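PDB 6GHS: TagI restriction endonuclease from Thermocrispum agreste, which cleaves DNA carrying modified cytosines such as 5-methylcytosine and 5-hydroxymethylcytosine, probably reading the modification with its SRA domain and cutting with its HNH nuclease domain. Local coordinates for residues A261-D266 with Y297-L302; Q226-R231 with N252-F257; V106-G111 with G121-G126; G29-L34 with A46-L51. One frame throughout, in Å; residues are numbered along the deposited sequence.

Interaction 1 of 4, residues A261-D266 with Y297-L302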
loop_
_atom_site.group_PDB
_atom_site.type_symbol
_atom_site.label_atom_id
_atom_site.label_comp_id
_atom_site.label_asym_id
_atom_site.label_seq_id
_atom_site.Cartn_x
_atom_site.Cartn_y
_atom_site.Cartn_z
ATOM N N ALA A 261 15.898 4.844 -8.619
ATOM C CA ALA A 261 17.100 4.862 -7.745
ATOM C C ALA A 261 18.006 3.600 -7.846
ATOM O O ALA A 261 19.087 3.538 -7.238
ATOM C CB ALA A 261 16.677 5.111 -6.304
ATOM N N LEU A 262 17.550 2.607 -8.614
ATOM C CA LEU A 262 18.281 1.381 -8.879
ATOM C C LEU A 262 18.012 0.972 -10.325
ATOM O O LEU A 262 16.914 1.181 -10.843
ATOM C CB LEU A 262 17.786 0.270 -7.968
ATOM C CG LEU A 262 17.988 0.469 -6.470
ATOM C CD1 LEU A 262 17.130 -0.508 -5.666
ATOM C CD2 LEU A 262 19.469 0.365 -6.108
ATOM N N TYR A 263 19.026 0.432 -10.992
ATOM C CA TYR A 263 18.810 -0.395 -12.165
ATOM C C TYR A 263 19.756 -1.556 -12.088
ATOM O O TYR A 263 20.692 -1.565 -11.274
ATOM C CB TYR A 263 18.966 0.374 -13.496
ATOM C CG TYR A 263 20.356 0.897 -13.836
ATOM C CD1 TYR A 263 20.717 2.203 -13.516
ATOM C CD2 TYR A 263 21.289 0.100 -14.502
ATOM C CE1 TYR A 263 21.969 2.701 -13.819
ATOM C CE2 TYR A 263 22.550 0.587 -14.806
ATOM C CZ TYR A 263 22.887 1.896 -14.465
ATOM O OH TYR A 263 24.136 2.424 -14.759
ATOM N N ILE A 264 19.476 -2.532 -12.946
ATOM C CA ILE A 264 20.264 -3.746 -13.061
ATOM C C ILE A 264 20.876 -3.771 -14.459
ATOM O O ILE A 264 20.203 -3.421 -15.426
ATOM C CB ILE A 264 19.404 -4.998 -12.797
ATOM C CG1 ILE A 264 18.830 -4.965 -11.368
ATOM C CG2 ILE A 264 20.229 -6.262 -12.964
ATOM C CD1 ILE A 264 17.565 -5.786 -11.200
ATOM N N THR A 265 22.160 -4.143 -14.531
ATOM C CA THR A 265 22.897 -4.308 -15.793
ATOM C C THR A 265 22.557 -5.628 -16.463
ATOM O O THR A 265 21.941 -6.502 -15.860
ATOM C CB THR A 265 24.424 -4.312 -15.577
ATOM O OG1 THR A 265 24.754 -5.265 -14.565
ATOM C CG2 THR A 265 24.923 -2.939 -15.168
ATOM N N ASP A 266 22.971 -5.762 -17.721
ATOM C CA ASP A 266 22.852 -7.024 -18.450
ATOM C C ASP A 266 23.625 -8.148 -17.749
ATOM O O ASP A 266 23.193 -9.306 -17.771
ATOM C CB ASP A 266 23.357 -6.877 -19.894
ATOM C CG ASP A 266 22.370 -6.162 -20.804
ATOM O OD1 ASP A 266 21.133 -6.287 -20.606
ATOM O OD2 ASP A 266 22.854 -5.491 -21.744
ATOM N N TYR A 297 14.005 -3.263 -20.171
ATOM C CA TYR A 297 12.816 -2.380 -20.202
ATOM C C TYR A 297 12.777 -1.437 -19.006
ATOM O O TYR A 297 12.559 -0.238 -19.158
ATOM C CB TYR A 297 11.507 -3.190 -20.258
ATOM C CG TYR A 297 10.289 -2.346 -20.544
ATOM C CD1 TYR A 297 9.694 -1.581 -19.535
ATOM C CD2 TYR A 297 9.730 -2.294 -21.829
ATOM C CE1 TYR A 297 8.579 -0.786 -19.787
ATOM C CE2 TYR A 297 8.611 -1.502 -22.099
ATOM C CZ TYR A 297 8.036 -0.748 -21.070
ATOM O OH TYR A 297 6.928 0.040 -21.306
ATOM N N HIS A 298 12.984 -1.995 -17.824
ATOM C CA HIS A 298 13.018 -1.217 -16.590
ATOM C C HIS A 298 14.113 -0.173 -16.606
ATOM O O HIS A 298 13.883 0.955 -16.214
ATOM C CB HIS A 298 13.221 -2.144 -15.384
ATOM C CG HIS A 298 13.388 -1.427 -14.082
ATOM N ND1 HIS A 298 14.624 -1.107 -13.566
ATOM C CD2 HIS A 298 12.478 -0.981 -13.188
ATOM C CE1 HIS A 298 14.468 -0.498 -12.409
ATOM N NE2 HIS A 298 13.174 -0.409 -12.156
ATOM N N ARG A 299 15.304 -0.573 -17.034
ATOM C CA ARG A 299 16.438 0.340 -17.203
ATOM C C ARG A 299 16.064 1.516 -18.124
ATOM O O ARG A 299 16.463 2.658 -17.905
ATOM C CB ARG A 299 17.642 -0.425 -17.776
ATOM C CG ARG A 299 18.986 0.190 -17.446
ATOM C CD ARG A 299 20.083 -0.411 -18.308
ATOM N NE ARG A 299 20.246 -1.844 -18.059
ATOM C CZ ARG A 299 20.428 -2.789 -18.987
ATOM N NH1 ARG A 299 20.456 -2.512 -20.291
ATOM N NH2 ARG A 299 20.558 -4.054 -18.603
ATOM N N SER A 300 15.266 1.211 -19.142
ATOM C CA SER A 300 14.852 2.179 -20.141
ATOM C C SER A 300 13.739 3.131 -19.708
ATOM O O SER A 300 13.293 3.930 -20.523
ATOM C CB SER A 300 14.467 1.444 -21.441
ATOM O OG SER A 300 15.633 0.963 -22.105
ATOM N N GLN A 301 13.282 3.053 -18.454
ATOM C CA GLN A 301 12.367 4.056 -17.866
ATOM C C GLN A 301 13.097 5.226 -17.204
ATOM O O GLN A 301 12.446 6.170 -16.759
ATOM C CB GLN A 301 11.473 3.436 -16.793
ATOM C CG GLN A 301 10.567 2.296 -17.220
ATOM C CD GLN A 301 9.773 1.769 -16.037
ATOM O OE1 GLN A 301 10.355 1.283 -15.060
ATOM N NE2 GLN A 301 8.443 1.896 -16.094
ATOM N N LEU A 302 14.425 5.160 -17.104
ATOM C CA LEU A 302 15.195 6.237 -16.497
ATOM C C LEU A 302 15.284 7.442 -17.439
ATOM O O LEU A 302 15.034 7.296 -18.627
ATOM C CB LEU A 302 16.593 5.739 -16.140
ATOM C CG LEU A 302 16.626 4.656 -15.070
ATOM C CD1 LEU A 302 17.984 3.987 -15.056
ATOM C CD2 LEU A 302 16.295 5.232 -13.699
HETATM O O HOH W 1 16.979 -2.281 -14.701
#
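Arg299 extends from the last turn of helix 292-299 and reaches across to strand 263-264 and the residues after it. Its CG is anti to the backbone N, and the chain bends at chi3 (-63°). The bend turns the guanidinium edge toward the carbonyl of Ile264. NE and NH2 both donate to Ile264 O, side-on and in the guanidinium plane. Arg299 NE is 3.1 Å from Ile264 O, and both donors use a lone pair in the carbonyl plane. Arg299 NH2 has a second acceptor, Asp266 OD1, at 3.1 Å and nearly straight (175°). The carboxylate and guanidinium planes stand 81° apart, and NH2 meets Asp266 OD1 from above the carboxylate plane. Asp266 OD1 is also paired with Arg296. An alanine here removes both donors to Ile264 O and one partner of Asp266, and would probably weaken the hold of the helix end on the strand.

This contact ties the small antiparallel sheet of strands 263-264, 269-271 and 278-281 to the C-terminal helix, next to the HNH nuclease core. The Tyr263 ring crosses the arginine stem obliquely, with CD2 3.7 Å from Arg299 CG. Leu302 closes a type I turn that begins at Arg299, and its CD1 sits 3.6 Å from Tyr263 CD1. The His298 ring turns an edge to the carbonyl of Leu262: its CE1 is 3.4 Å from Leu262 O. A water joins His298 ND1 to Ile264 N, accepting from the latter. His298 NE2 is bonded to Phe257 O on helix 251-258.

Interaction 2 of 4, residues Q226-R231 with N252-F257. With ZN (zinc ion), chain B.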
loop_
_atom_site.group_PDB
_atom_site.type_symbol
_atom_site.label_atom_id
_atom_site.label_comp_id
_atom_site.label_asym_id
_atom_site.label_seq_id
_atom_site.Cartn_x
_atom_site.Cartn_y
_atom_site.Cartn_z
ATOM N N GLN A 226 8.700 -8.310 -0.219
ATOM C CA GLN A 226 7.791 -7.829 -1.236
ATOM C C GLN A 226 8.202 -8.371 -2.603
ATOM O O GLN A 226 9.377 -8.403 -2.949
ATOM C CB GLN A 226 7.742 -6.288 -1.222
ATOM C CG GLN A 226 6.577 -5.701 -0.416
ATOM C CD GLN A 226 6.851 -4.307 0.143
ATOM O OE1 GLN A 226 6.566 -4.034 1.309
ATOM N NE2 GLN A 226 7.405 -3.421 -0.684
ATOM N N GLY A 227 7.212 -8.824 -3.359
ATOM C CA GLY A 227 7.392 -9.199 -4.756
ATOM C C GLY A 227 7.256 -7.968 -5.627
ATOM O O GLY A 227 6.226 -7.279 -5.600
ATOM N N ALA A 228 8.297 -7.697 -6.405
ATOM C CA ALA A 228 8.395 -6.478 -7.190
ATOM C C ALA A 228 8.572 -6.847 -8.656
ATOM O O ALA A 228 9.602 -7.412 -9.039
ATOM C CB ALA A 228 9.570 -5.641 -6.696
ATOM N N HIS A 229 7.563 -6.530 -9.465
ATOM C CA HIS A 229 7.656 -6.733 -10.897
ATOM C C HIS A 229 8.708 -5.814 -11.480
ATOM O O HIS A 229 8.863 -4.689 -11.037
ATOM C CB HIS A 229 6.327 -6.469 -11.586
ATOM C CG HIS A 229 5.289 -7.512 -11.320
ATOM N ND1 HIS A 229 4.313 -7.366 -10.357
ATOM C CD2 HIS A 229 5.060 -8.710 -11.908
ATOM C CE1 HIS A 229 3.536 -8.435 -10.355
ATOM N NE2 HIS A 229 3.962 -9.264 -11.290
ATOM N N ILE A 230 9.411 -6.307 -12.487
ATOM C CA ILE A 230 10.544 -5.605 -13.075
ATOM C C ILE A 230 9.996 -4.693 -14.165
ATOM O O ILE A 230 10.169 -3.474 -14.106
ATOM C CB ILE A 230 11.600 -6.596 -13.608
ATOM C CG1 ILE A 230 12.011 -7.574 -12.490
ATOM C CG2 ILE A 230 12.821 -5.864 -14.125
ATOM C CD1 ILE A 230 13.054 -8.599 -12.877
ATOM N N ARG A 231 9.322 -5.286 -15.143
ATOM C CA ARG A 231 8.558 -4.525 -16.133
ATOM C C ARG A 231 7.117 -4.411 -15.649
ATOM O O ARG A 231 6.428 -5.428 -15.581
ATOM C CB ARG A 231 8.574 -5.221 -17.482
ATOM C CG ARG A 231 7.712 -4.541 -18.529
ATOM C CD ARG A 231 7.738 -5.311 -19.827
ATOM N NE ARG A 231 7.087 -4.558 -20.887
ATOM C CZ ARG A 231 7.165 -4.847 -22.182
ATOM N NH1 ARG A 231 7.865 -5.898 -22.609
ATOM N NH2 ARG A 231 6.536 -4.069 -23.060
ATOM N N ASN A 252 12.275 -1.132 1.564
ATOM C CA ASN A 252 13.122 0.028 1.189
ATOM C C ASN A 252 13.603 -0.083 -0.252
ATOM O O ASN A 252 13.452 0.861 -1.024
ATOM C CB ASN A 252 14.344 0.205 2.123
ATOM C CG ASN A 252 13.975 0.725 3.510
ATOM O OD1 ASN A 252 12.810 0.826 3.858
ATOM N ND2 ASN A 252 14.982 1.037 4.312
ATOM N N ASP A 253 14.154 -1.232 -0.620
ATOM C CA ASP A 253 14.636 -1.403 -1.989
ATOM C C ASP A 253 13.526 -1.444 -3.034
ATOM O O ASP A 253 13.735 -0.960 -4.145
ATOM C CB ASP A 253 15.571 -2.611 -2.118
ATOM C CG ASP A 253 16.914 -2.384 -1.426
ATOM O OD1 ASP A 253 17.412 -1.247 -1.416
ATOM O OD2 ASP A 253 17.482 -3.341 -0.875
ATOM N N HIS A 254 12.349 -1.962 -2.683
ATOM C CA HIS A 254 11.177 -1.878 -3.586
ATOM C C HIS A 254 10.933 -0.417 -4.028
ATOM O O HIS A 254 10.815 -0.133 -5.219
ATOM C CB HIS A 254 9.912 -2.464 -2.924
ATOM C CG HIS A 254 8.786 -2.743 -3.878
ATOM N ND1 HIS A 254 7.680 -3.476 -3.516
ATOM C CD2 HIS A 254 8.592 -2.393 -5.174
ATOM C CE1 HIS A 254 6.854 -3.566 -4.543
ATOM N NE2 HIS A 254 7.382 -2.914 -5.562
ATOM N N VAL A 255 10.905 0.496 -3.064
ATOM C CA VAL A 255 10.615 1.897 -3.327
ATOM C C VAL A 255 11.655 2.519 -4.247
ATOM O O VAL A 255 11.315 3.223 -5.205
ATOM C CB VAL A 255 10.582 2.696 -2.015
ATOM C CG1 VAL A 255 10.519 4.197 -2.273
ATOM C CG2 VAL A 255 9.387 2.270 -1.177
ATOM N N ARG A 256 12.922 2.275 -3.937
ATOM C CA ARG A 256 14.029 2.751 -4.773
ATOM C C ARG A 256 13.891 2.228 -6.201
ATOM O O ARG A 256 13.951 2.983 -7.166
ATOM C CB ARG A 256 15.382 2.304 -4.205
ATOM C CG ARG A 256 15.681 2.801 -2.807
ATOM C CD ARG A 256 17.154 2.758 -2.510
ATOM N NE ARG A 256 17.386 2.966 -1.080
ATOM C CZ ARG A 256 17.989 2.111 -0.242
ATOM N NH1 ARG A 256 18.485 0.939 -0.657
ATOM N NH2 ARG A 256 18.130 2.437 1.046
ATOM N N PHE A 257 13.682 0.923 -6.304
ATOM C CA PHE A 257 13.557 0.227 -7.582
ATOM C C PHE A 257 12.421 0.751 -8.485
ATOM O O PHE A 257 12.589 0.824 -9.705
ATOM C CB PHE A 257 13.395 -1.267 -7.302
ATOM C CG PHE A 257 13.449 -2.122 -8.519
ATOM C CD1 PHE A 257 14.660 -2.607 -8.991
ATOM C CD2 PHE A 257 12.283 -2.458 -9.194
ATOM C CE1 PHE A 257 14.702 -3.402 -10.127
ATOM C CE2 PHE A 257 12.319 -3.252 -10.324
ATOM C CZ PHE A 257 13.528 -3.728 -10.787
HETATM ZN ZN ZN B . 17.030 -4.692 0.346
HETATM O O HOH W 2 8.090 -3.477 -8.736
#
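Here strand 223-229 and helix 251-258 of the HNH, or beta-beta-alpha-metal, nuclease fold lie side by side. The short segment axes run nearly parallel, 14° apart, with a closest approach of 9.3 Å. His254 has the largest share of the contact. His254 CB is 3.5 Å from Gln226 NE2. CG is anti to the backbone N, which sends the ring from the helix toward the strand. His254 ND1 accepts a hydrogen bond from Gln226 NE2 at 2.8 Å, with the donor 21° out of the ring plane. CE1 is nearest Gln226 NE2 and Gly227 O. CD2 and NE2 lie under the methyl of Ala228. Ala228 CB stands 3.8 Å from the His254 ring centroid in a CH-pi contact over one face. At the tip, NE2 is weakly bonded to a water that donates to His229 O. A sodium ion lies about 3 Å from the side chain of His254. Asp253, next to His254, binds the zinc through OD2, with Cys210, Cys213 and Cys250 as the other ligands. Asp253 OD1 also pairs with Arg256. One turn on, the Phe257 ring stacks with His298 outside this contact. Its edge meets Ile230, with Phe257 CZ 4.0 Å from Ile230 CG2.

Interaction 3 of 4, residues V106-G111 with G121-G126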
loop_
_atom_site.group_PDB
_atom_site.type_symbol
_atom_site.label_atom_id
_atom_site.label_comp_id
_atom_site.label_asym_id
_atom_site.label_seq_id
_atom_site.Cartn_x
_atom_site.Cartn_y
_atom_site.Cartn_z
ATOM N N VAL A 106 -14.875 -14.710 4.058
ATOM C CA VAL A 106 -15.724 -14.727 5.241
ATOM C C VAL A 106 -17.011 -15.496 4.934
ATOM O O VAL A 106 -17.708 -15.186 3.968
ATOM C CB VAL A 106 -16.050 -13.311 5.732
ATOM C CG1 VAL A 106 -17.127 -13.331 6.823
ATOM C CG2 VAL A 106 -14.776 -12.654 6.237
ATOM N N ILE A 107 -17.296 -16.501 5.764
ATOM C CA ILE A 107 -18.559 -17.237 5.770
ATOM C C ILE A 107 -19.221 -16.882 7.081
ATOM O O ILE A 107 -18.655 -17.128 8.141
ATOM C CB ILE A 107 -18.328 -18.760 5.736
ATOM C CG1 ILE A 107 -17.574 -19.170 4.455
ATOM C CG2 ILE A 107 -19.653 -19.505 5.867
ATOM C CD1 ILE A 107 -16.473 -20.197 4.659
ATOM N N ARG A 108 -20.413 -16.302 7.016
ATOM C CA ARG A 108 -21.081 -15.804 8.217
ATOM C C ARG A 108 -22.133 -16.808 8.698
ATOM O O ARG A 108 -22.797 -17.456 7.890
ATOM C CB ARG A 108 -21.700 -14.442 7.933
ATOM C CG ARG A 108 -21.562 -13.452 9.077
ATOM C CD ARG A 108 -22.109 -12.087 8.678
ATOM N NE ARG A 108 -21.263 -11.417 7.686
ATOM C CZ ARG A 108 -20.560 -10.298 7.867
ATOM N NH1 ARG A 108 -20.568 -9.645 9.017
ATOM N NH2 ARG A 108 -19.839 -9.811 6.863
ATOM N N GLY A 109 -22.277 -16.922 10.018
ATOM C CA GLY A 109 -23.062 -17.992 10.633
ATOM C C GLY A 109 -24.255 -17.491 11.407
ATOM O O GLY A 109 -24.323 -16.312 11.762
ATOM N N ALA A 110 -25.171 -18.419 11.692
ATOM C CA ALA A 110 -26.478 -18.135 12.312
ATOM C C ALA A 110 -26.411 -17.459 13.685
ATOM O O ALA A 110 -27.158 -16.516 13.940
ATOM C CB ALA A 110 -27.295 -19.423 12.414
ATOM N N GLY A 111 -25.519 -17.935 14.556
ATOM C CA GLY A 111 -25.458 -17.475 15.949
ATOM C C GLY A 111 -24.781 -16.143 16.246
ATOM O O GLY A 111 -24.789 -15.709 17.398
ATOM N N GLY A 121 -28.767 -21.158 9.015
ATOM C CA GLY A 121 -27.778 -21.700 8.078
ATOM C C GLY A 121 -26.450 -20.960 8.116
ATOM O O GLY A 121 -26.018 -20.482 9.170
ATOM N N TYR A 122 -25.798 -20.895 6.957
ATOM C CA TYR A 122 -24.522 -20.196 6.774
ATOM C C TYR A 122 -24.512 -19.535 5.400
ATOM O O TYR A 122 -24.710 -20.219 4.401
ATOM C CB TYR A 122 -23.353 -21.182 6.835
ATOM C CG TYR A 122 -23.043 -21.713 8.205
ATOM C CD1 TYR A 122 -23.583 -22.908 8.642
ATOM C CD2 TYR A 122 -22.191 -21.032 9.061
ATOM C CE1 TYR A 122 -23.296 -23.408 9.903
ATOM C CE2 TYR A 122 -21.896 -21.523 10.325
ATOM C CZ TYR A 122 -22.454 -22.712 10.741
ATOM O OH TYR A 122 -22.166 -23.210 11.985
ATOM N N ARG A 123 -24.273 -18.225 5.345
ATOM C CA ARG A 123 -24.102 -17.504 4.074
ATOM C C ARG A 123 -22.611 -17.206 3.824
ATOM O O ARG A 123 -21.859 -16.895 4.759
ATOM C CB ARG A 123 -24.921 -16.201 4.077
ATOM C CG ARG A 123 -24.932 -15.467 2.736
ATOM C CD ARG A 123 -25.612 -14.102 2.771
ATOM N NE ARG A 123 -25.278 -13.293 3.955
ATOM C CZ ARG A 123 -26.047 -13.132 5.041
ATOM N NH1 ARG A 123 -27.247 -13.704 5.147
ATOM N NH2 ARG A 123 -25.610 -12.371 6.043
ATOM N N TYR A 124 -22.191 -17.304 2.564
ATOM C CA TYR A 124 -20.864 -16.862 2.156
ATOM C C TYR A 124 -20.940 -15.381 1.770
ATOM O O TYR A 124 -21.579 -15.049 0.779
ATOM C CB TYR A 124 -20.353 -17.711 0.988
ATOM C CG TYR A 124 -19.140 -17.125 0.284
ATOM C CD1 TYR A 124 -18.005 -16.731 1.000
ATOM C CD2 TYR A 124 -19.126 -16.964 -1.094
ATOM C CE1 TYR A 124 -16.903 -16.187 0.361
ATOM C CE2 TYR A 124 -18.028 -16.423 -1.738
ATOM C CZ TYR A 124 -16.920 -16.040 -1.010
ATOM O OH TYR A 124 -15.835 -15.510 -1.667
ATOM N N ASP A 125 -20.278 -14.503 2.532
ATOM C CA ASP A 125 -20.336 -13.048 2.300
ATOM C C ASP A 125 -19.133 -12.453 1.559
ATOM O O ASP A 125 -18.821 -11.276 1.725
ATOM C CB ASP A 125 -20.538 -12.317 3.633
ATOM C CG ASP A 125 -21.883 -12.607 4.252
ATOM O OD1 ASP A 125 -22.511 -13.610 3.863
ATOM O OD2 ASP A 125 -22.323 -11.835 5.129
ATOM N N GLY A 126 -18.480 -13.240 0.710
ATOM C CA GLY A 126 -17.362 -12.737 -0.107
ATOM C C GLY A 126 -16.018 -12.531 0.582
ATOM O O GLY A 126 -15.828 -12.891 1.740
#
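The backbones of 106-109 and 122-126 come closest at Ile107 and Tyr124, a non-hydrogen-bonded antiparallel pair. Next to it, Arg108 and Arg123 form a hydrogen-bonded pair. Arg108 N donates to Arg123 O at 2.7 Å, nearly along the C=O axis, and Arg123 N donates back to Arg108 O. Further along, Val106 N bonds to Gly126 O, and Asp125 N to Val106 O. Ile107 and Tyr122 share one face of the sheet, where Ile107 CG2 lies 4.2 Å from Tyr122 CB. The Tyr122 ring comes up obliquely against Gly109, with CD2 3.5 Å from Gly109 CA.

On the other face, charges do the work. Arg108 bends at chi3 (-70°) so that NE reaches Asp125 OD2 at 2.8 Å. The oxygen is met from above the carboxylate plane. Arg123 NE pairs with Asp125 OD1 through a weak bond, so one carboxylate links two arginines. Arg108 has a further salt bridge to Asp60, which would help balance the like charges.

The looser end is at Ala110 and Gly121, where the strands part into the loop. Both residues are partly exposed, and Ala110 CB is 3.6 Å from Gly121 O. Both strands belong to the mixed sheet of the SRA domain, a member of the PUA clan. As consecutive antiparallel neighbours they form a beta hairpin with a long connecting loop.

Interaction 4 of 4, residues G29-L34 with A46-L51; sequences GLHAHL and ADAIVL
The His31 imidazole meets strand 45-51 at an edge and obliquely. Ile49 CA lies near the ring plane, 4.0 Å from His31 NE2. His33 N is at another part of the edge and makes a weak hydrogen bond to His31 ND1. Ala48 and Val50 approach the ring at a slant. Val50 CG2 is 3.4 Å from His31 CD2, and Ala48 CB is 3.6 Å from the same carbon. With chi1 at -148°, the ring is carried toward the strand. His31 NE2 is hydrogen-bonded to Gly37 O, which fixes the rotation of the ring together with the weak bond at ND1.

The loop 29-34 follows helix 22-28, which ends in a Schellman motif with Gly29 at positive phi. It lies against a strand of the SRA-domain sheet, where Asp47 and Ala48 form a classic beta bulge opposite Ser39. An alanine here in place of His31 removes the ring that packs on Ala48 and Val50 and bonds to Gly37 O, and would probably loosen the loop on the sheet. Leu30 adds its backbone: Leu30 O is 3.2 Å from Ala48 CB. The same oxygen accepts a hydrogen bond from Arg105 on the adjacent strand 104-109.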
loop_
_atom_site.group_PDB
_atom_site.type_symbol
_atom_site.label_atom_id
_atom_site.label_comp_id
_atom_site.label_asym_id
_atom_site.label_seq_id
_atom_site.Cartn_x
_atom_site.Cartn_y
_atom_site.Cartn_z
ATOM N N GLY A 29 -15.929 -26.572 -0.701
ATOM C CA GLY A 29 -14.539 -26.118 -0.822
ATOM C C GLY A 29 -14.288 -24.750 -0.203
ATOM O O GLY A 29 -13.243 -24.156 -0.438
ATOM N N LEU A 30 -15.227 -24.267 0.610
ATOM C CA LEU A 30 -15.152 -22.916 1.173
ATOM C C LEU A 30 -14.236 -22.803 2.380
ATOM O O LEU A 30 -13.565 -21.788 2.553
ATOM C CB LEU A 30 -16.545 -22.413 1.555
ATOM C CG LEU A 30 -17.210 -21.662 0.414
ATOM C CD1 LEU A 30 -17.629 -22.634 -0.666
ATOM C CD2 LEU A 30 -18.400 -20.870 0.917
ATOM N N HIS A 31 -14.257 -23.831 3.220
ATOM C CA HIS A 31 -13.455 -23.905 4.432
ATOM C C HIS A 31 -12.783 -25.262 4.425
ATOM O O HIS A 31 -13.119 -26.101 3.610
ATOM C CB HIS A 31 -14.373 -23.798 5.631
ATOM C CG HIS A 31 -13.757 -23.128 6.815
ATOM N ND1 HIS A 31 -13.167 -23.825 7.844
ATOM C CD2 HIS A 31 -13.688 -21.821 7.160
ATOM C CE1 HIS A 31 -12.741 -22.976 8.763
ATOM N NE2 HIS A 31 -13.047 -21.752 8.372
ATOM N N ALA A 32 -11.842 -25.491 5.327
ATOM C CA ALA A 32 -11.152 -26.774 5.397
ATOM C C ALA A 32 -11.753 -27.681 6.450
ATOM O O ALA A 32 -11.560 -28.896 6.388
ATOM C CB ALA A 32 -9.682 -26.550 5.700
ATOM N N HIS A 33 -12.498 -27.087 7.384
ATOM C CA HIS A 33 -12.730 -27.660 8.705
ATOM C C HIS A 33 -14.199 -27.681 9.041
ATOM O O HIS A 33 -14.975 -26.926 8.467
ATOM C CB HIS A 33 -12.013 -26.833 9.781
ATOM C CG HIS A 33 -10.528 -26.782 9.621
ATOM N ND1 HIS A 33 -9.754 -27.911 9.466
ATOM C CD2 HIS A 33 -9.669 -25.737 9.612
ATOM C CE1 HIS A 33 -8.484 -27.560 9.345
ATOM N NE2 HIS A 33 -8.404 -26.246 9.431
ATOM N N LEU A 34 -14.545 -28.519 10.020
ATOM C CA LEU A 34 -15.934 -28.800 10.420
ATOM C C LEU A 34 -16.425 -27.940 11.602
ATOM O O LEU A 34 -17.598 -27.545 11.655
ATOM C CB LEU A 34 -16.059 -30.307 10.748
ATOM C CG LEU A 34 -17.383 -31.073 10.547
ATOM C CD1 LEU A 34 -18.024 -30.806 9.191
ATOM C CD2 LEU A 34 -17.152 -32.570 10.717
ATOM N N ALA A 46 -4.156 -18.055 5.449
ATOM C CA ALA A 46 -5.533 -18.448 5.784
ATOM C C ALA A 46 -6.464 -18.065 4.649
ATOM O O ALA A 46 -6.504 -16.904 4.249
ATOM C CB ALA A 46 -5.988 -17.773 7.068
ATOM N N ASP A 47 -7.217 -19.040 4.145
ATOM C CA ASP A 47 -8.134 -18.821 3.023
ATOM C C ASP A 47 -9.577 -18.566 3.446
ATOM O O ASP A 47 -10.344 -18.025 2.654
ATOM C CB ASP A 47 -8.073 -19.976 2.021
ATOM C CG ASP A 47 -8.430 -21.314 2.635
ATOM O OD1 ASP A 47 -8.058 -21.545 3.803
ATOM O OD2 ASP A 47 -9.041 -22.147 1.933
ATOM N N ALA A 48 -9.957 -18.928 4.667
ATOM C CA ALA A 48 -11.301 -18.615 5.136
ATOM C C ALA A 48 -11.432 -18.503 6.636
ATOM O O ALA A 48 -10.628 -19.046 7.383
ATOM C CB ALA A 48 -12.279 -19.653 4.626
ATOM N N ILE A 49 -12.465 -17.784 7.061
ATOM C CA ILE A 49 -12.911 -17.799 8.441
ATOM C C ILE A 49 -14.414 -17.941 8.479
ATOM O O ILE A 49 -15.102 -17.494 7.570
ATOM C CB ILE A 49 -12.485 -16.540 9.231
ATOM C CG1 ILE A 49 -13.046 -15.242 8.625
ATOM C CG2 ILE A 49 -10.966 -16.462 9.303
ATOM C CD1 ILE A 49 -13.071 -14.084 9.607
ATOM N N VAL A 50 -14.901 -18.568 9.545
ATOM C CA VAL A 50 -16.321 -18.714 9.823
ATOM C C VAL A 50 -16.617 -17.920 11.072
ATOM O O VAL A 50 -15.942 -18.101 12.084
ATOM C CB VAL A 50 -16.681 -20.181 10.066
ATOM C CG1 VAL A 50 -18.089 -20.330 10.647
ATOM C CG2 VAL A 50 -16.520 -20.963 8.769
ATOM N N LEU A 51 -17.640 -17.071 10.993
ATOM C CA LEU A 51 -17.952 -16.105 12.030
ATOM C C LEU A 51 -19.341 -16.379 12.590
ATOM O O LEU A 51 -20.349 -16.005 11.994
ATOM C CB LEU A 51 -17.847 -14.695 11.445
ATOM C CG LEU A 51 -18.130 -13.489 12.357
ATOM C CD1 LEU A 51 -17.530 -13.605 13.764
ATOM C CD2 LEU A 51 -17.650 -12.225 11.659
#

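In the fold
The four contacts form two pairs, one in each domain. Interactions 1 and 2 sit in the nuclease part, with centres 12 Å apart, and touch through His298 and Phe257. Both reach the second subunit. Interactions 3 and 4 share the SRA sheet, where 104-109 and 45-51 are neighbouring strands, with centres 11 Å apart. The pairs lie on opposite sides of the chain's centre; the nearest atoms of 2 and 4 are about 17 Å apart. Interactions 1 and 4 are mostly buried, 2 and 3 partly. Interaction 4 packs a histidine ring and a carbonyl on apolar side chains; 3 combines strand pairing with charges, 1 has an arginine bridge, and 2 centres on a histidine.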